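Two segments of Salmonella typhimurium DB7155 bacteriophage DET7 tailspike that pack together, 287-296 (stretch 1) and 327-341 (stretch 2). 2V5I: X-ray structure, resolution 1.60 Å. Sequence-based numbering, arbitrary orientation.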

# COMPACT_ATOMS: atom_id res chain seq x y z
N TRP A 287 -2.03 24.92 -3.57
CA TRP A 287 -0.63 24.72 -3.78
C TRP A 287 -0.30 23.21 -3.78
O TRP A 287 -0.63 22.55 -4.77
N ASP A 288 0.26 22.64 -2.72
CA ASP A 288 0.81 21.28 -2.76
C ASP A 288 -0.08 20.33 -1.95
O ASP A 288 -0.73 20.77 -0.99
N GLY A 289 -0.04 19.03 -2.25
CA GLY A 289 -0.73 18.07 -1.39
C GLY A 289 0.08 18.00 -0.08
O GLY A 289 -0.43 18.25 1.01
N PHE A 290 1.31 17.50 -0.21
CA PHE A 290 2.26 17.48 0.93
C PHE A 290 3.48 18.34 0.53
O PHE A 290 4.09 18.07 -0.51
N ASP A 291 3.77 19.38 1.32
CA ASP A 291 4.92 20.29 1.11
C ASP A 291 5.91 20.03 2.23
O ASP A 291 5.78 20.61 3.30
N LEU A 292 6.87 19.14 1.97
CA LEU A 292 7.76 18.61 2.99
C LEU A 292 9.22 19.07 2.96
O LEU A 292 10.08 18.49 3.63
N GLY A 293 9.47 20.12 2.22
CA GLY A 293 10.79 20.69 2.14
C GLY A 293 11.20 21.42 3.39
O GLY A 293 10.38 21.78 4.20
N SER A 294 12.50 21.72 3.51
CA SER A 294 13.04 22.41 4.66
C SER A 294 13.59 23.80 4.32
O SER A 294 13.59 24.69 5.16
N ASP A 295 14.14 23.95 3.12
CA ASP A 295 14.76 25.18 2.71
C ASP A 295 13.92 25.93 1.68
O ASP A 295 13.46 25.32 0.71
N PRO A 296 13.75 27.25 1.84
CA PRO A 296 12.89 27.98 0.90
C PRO A 296 13.52 28.23 -0.46
O PRO A 296 14.74 28.46 -0.56
N ILE A 327 0.72 7.58 1.19
CA ILE A 327 0.02 8.86 1.04
C ILE A 327 -0.60 8.98 -0.35
O ILE A 327 -0.10 8.41 -1.30
N LEU A 328 -1.67 9.77 -0.45
CA LEU A 328 -2.44 9.92 -1.69
C LEU A 328 -2.74 11.40 -1.93
O LEU A 328 -3.09 12.11 -0.97
N VAL A 329 -2.48 11.87 -3.15
CA VAL A 329 -2.83 13.24 -3.53
C VAL A 329 -3.62 13.21 -4.84
O VAL A 329 -3.23 12.51 -5.76
N MET A 330 -4.68 14.03 -4.91
CA MET A 330 -5.40 14.19 -6.18
C MET A 330 -5.85 15.63 -6.39
O MET A 330 -6.19 16.34 -5.43
N ASN A 331 -5.74 16.06 -7.65
CA ASN A 331 -6.26 17.36 -8.11
C ASN A 331 -5.59 18.59 -7.51
O ASN A 331 -6.21 19.64 -7.41
N SER A 332 -4.31 18.52 -7.18
CA SER A 332 -3.57 19.70 -6.72
C SER A 332 -3.38 20.68 -7.87
O SER A 332 -3.26 20.30 -9.02
N LEU A 333 -3.44 21.97 -7.57
CA LEU A 333 -3.16 22.99 -8.58
C LEU A 333 -1.68 23.33 -8.67
O LEU A 333 -1.22 23.76 -9.75
N GLY A 334 -0.91 23.17 -7.58
CA GLY A 334 0.51 23.39 -7.50
C GLY A 334 1.31 22.16 -7.84
O GLY A 334 1.50 21.86 -9.03
N VAL A 335 1.87 21.50 -6.83
CA VAL A 335 2.63 20.26 -7.00
C VAL A 335 2.01 19.19 -6.07
O VAL A 335 1.83 19.48 -4.87
N GLY A 336 1.81 17.96 -6.51
CA GLY A 336 1.22 17.00 -5.61
C GLY A 336 2.04 16.73 -4.36
O GLY A 336 1.52 16.82 -3.23
N LEU A 337 3.30 16.30 -4.57
CA LEU A 337 4.27 16.02 -3.49
C LEU A 337 5.54 16.87 -3.75
O LEU A 337 6.22 16.70 -4.76
N GLY A 338 5.84 17.73 -2.79
CA GLY A 338 7.01 18.59 -2.83
C GLY A 338 7.94 18.23 -1.71
O GLY A 338 7.52 18.04 -0.58
N MET A 339 9.21 18.02 -2.01
CA MET A 339 10.17 17.80 -0.94
C MET A 339 11.56 18.24 -1.34
O MET A 339 11.82 18.58 -2.49
N ASP A 340 12.40 18.34 -0.33
CA ASP A 340 13.86 18.57 -0.52
C ASP A 340 14.64 17.78 0.52
O ASP A 340 14.03 17.08 1.37
N GLY A 341 15.97 17.80 0.44
CA GLY A 341 16.80 17.22 1.44
C GLY A 341 17.66 16.10 0.94
O GLY A 341 17.57 15.72 -0.22

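The most unusual feature of this contact is a single carboxylate, that of Asp-340, which accepts two amides beyond the last backbone-to-backbone hydrogen bond between the stretches, Leu-292 N to Gly-338 O. Its chi1 is p at 80°, and although its CA-to-CB bond points sideways, the end of the side chain comes nearer to stretch 1. There each oxygen accepts one amide: Ser-294 N donates to Asp-340 OD1 at 2.9 Å and Asp-295 N to Asp-340 OD2 at 3.0 Å. One acidic group thus holds two successive amides of a loop. A second acid lies close, with Asp-295 OD2 4.3 Å from Asp-340 OD2. Water 2 bridges the two acids, donating to Asp-295 OD2 at 2.8 Å and, weakly, to Asp-340 OD1 at 3.2 Å. Water 1 links the two backbones, donating to Leu-292 O at 2.9 Å and to Asp-340 O at 3.2 Å.

Before this point the pairing is parallel at two bridges, Phe-290 with Leu-337 and Asp-291 with Gly-338. Phe-290 N donates to Gly-336 O (3.1 Å), Gly-338 N to Phe-290 O (2.9 Å) and Leu-292 N to Gly-338 O (2.9 Å), so Phe-290 binds the residues before and after Leu-337, and Leu-292 then takes Gly-338 O.

On the face carrying Phe-290 and Leu-337 the contact is apolar. Phe-290, chi1 m and chi2 76°, has its ring end close to Ile-327 and Val-329. Ile-327 (p, t) lays CD1 over one ring face, 4.0 Å from the centroid, while Val-329 (t) meets the edge, its CG2 3.5 Å from Phe-290 CD1. Leu-337 (t, p) closes in beside the ring's root, with CD1 3.8 Å from Phe-290 CB. Leu-292 (m, t) extends this apolar patch more loosely, its CD1 4.3 Å from Leu-337 CD1 and its CB 4.4 Å from Met-339 CB.

Asp-288, chi1 m, repeats the carboxylate theme at the other end: its OD1 accepts Val-335 N at 3.2 Å. Next to it, Gly-334 N donates to Trp-287 O at 2.9 Å, while the CA-to-CB bond of Trp-287 (chi1 m) points away from stretch 2.

At three glycines a CB would collide with the other stretch. On Gly-289 it would lie 2.6 Å from Val-329 CG2; on Gly-334, 2.4 Å from Trp-287 O; on Gly-338, 2.8 Å from Asp-288 OD2. Gly-293, by contrast, has room for one. The rules to read here are glycine where a CB would clash, a ring covered on one face and met at its edge, and carboxylates accepting backbone amides.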

# COMPACT_ATOMS: atom_id res chain seq x y z
CB TRP A 287 0.17 25.51 -2.76
CG TRP A 287 0.06 27.00 -3.04
CD1 TRP A 287 -1.04 27.82 -2.86
CD2 TRP A 287 1.09 27.85 -3.60
NE1 TRP A 287 -0.73 29.11 -3.26
CE2 TRP A 287 0.54 29.15 -3.73
CE3 TRP A 287 2.39 27.63 -4.04
CZ2 TRP A 287 1.28 30.24 -4.22
CZ3 TRP A 287 3.13 28.73 -4.54
CH2 TRP A 287 2.56 30.02 -4.61
CB ASP A 288 2.22 21.23 -2.17
CG ASP A 288 3.24 22.01 -2.98
OD1 ASP A 288 2.89 22.68 -3.99
OD2 ASP A 288 4.44 21.86 -2.58
CB PHE A 290 2.73 16.05 1.18
CG PHE A 290 1.66 15.13 1.69
CD1 PHE A 290 0.68 14.62 0.80
CD2 PHE A 290 1.60 14.73 2.99
CE1 PHE A 290 -0.30 13.78 1.28
CE2 PHE A 290 0.58 13.85 3.46
CZ PHE A 290 -0.36 13.43 2.58
CB ASP A 291 4.46 21.76 1.16
CG ASP A 291 5.60 22.76 1.01
OD1 ASP A 291 6.77 22.37 0.76
OD2 ASP A 291 5.30 23.97 1.18
CB LEU A 292 7.69 17.07 3.04
CG LEU A 292 6.27 16.46 3.04
CD1 LEU A 292 6.34 14.95 3.09
CD2 LEU A 292 5.45 17.01 4.17
CB SER A 294 14.20 21.59 5.20
OG SER A 294 13.76 20.35 5.75
CB ASP A 295 16.21 24.93 2.20
CG ASP A 295 17.19 24.56 3.27
OD1 ASP A 295 17.21 25.17 4.38
OD2 ASP A 295 17.98 23.57 3.03
CB PRO A 296 12.68 29.33 1.57
CG PRO A 296 13.81 29.51 2.42
CD PRO A 296 14.33 28.14 2.85
CB ILE A 327 0.95 10.08 1.34
CG1 ILE A 327 2.20 10.12 0.47
CG2 ILE A 327 1.35 10.08 2.82
CD1 ILE A 327 2.86 11.43 0.41
CB LEU A 328 -3.77 9.17 -1.60
CG LEU A 328 -4.83 9.37 -2.72
CD1 LEU A 328 -4.34 8.87 -4.02
CD2 LEU A 328 -6.17 8.73 -2.32
CB VAL A 329 -1.58 14.12 -3.71
CG1 VAL A 329 -1.97 15.55 -4.12
CG2 VAL A 329 -0.67 14.16 -2.44
CB MET A 330 -6.64 13.29 -6.17
CG MET A 330 -6.32 11.83 -6.10
SD MET A 330 -7.81 10.80 -6.23
CE MET A 330 -8.35 11.28 -7.87
CB ASN A 331 -7.78 17.43 -7.97
CG ASN A 331 -8.39 18.50 -8.84
OD1 ASN A 331 -7.95 18.69 -10.01
ND2 ASN A 331 -9.45 19.15 -8.34
CB SER A 332 -2.21 19.33 -6.11
OG SER A 332 -1.44 18.59 -7.06
CB LEU A 333 -4.05 24.21 -8.33
CG LEU A 333 -4.01 25.31 -9.38
CD1 LEU A 333 -4.47 24.87 -10.74
CD2 LEU A 333 -4.87 26.49 -8.92
CB VAL A 335 4.08 20.47 -6.56
CG1 VAL A 335 4.88 19.20 -6.70
CG2 VAL A 335 4.71 21.51 -7.40
CB LEU A 337 4.65 14.54 -3.44
CG LEU A 337 5.74 14.17 -2.45
CD1 LEU A 337 5.40 14.42 -1.03
CD2 LEU A 337 6.11 12.69 -2.62
CB MET A 339 10.18 16.35 -0.52
CG MET A 339 10.31 15.42 -1.60
SD MET A 339 10.57 13.70 -0.99
CE MET A 339 9.09 13.37 -0.14
CB ASP A 340 14.23 20.06 -0.56
CG ASP A 340 14.34 20.75 0.83
OD1 ASP A 340 14.18 20.08 1.86
OD2 ASP A 340 14.56 22.02 0.84
O HOH W 1 11.24 16.04 2.58
O HOH W 2 17.06 20.91 2.91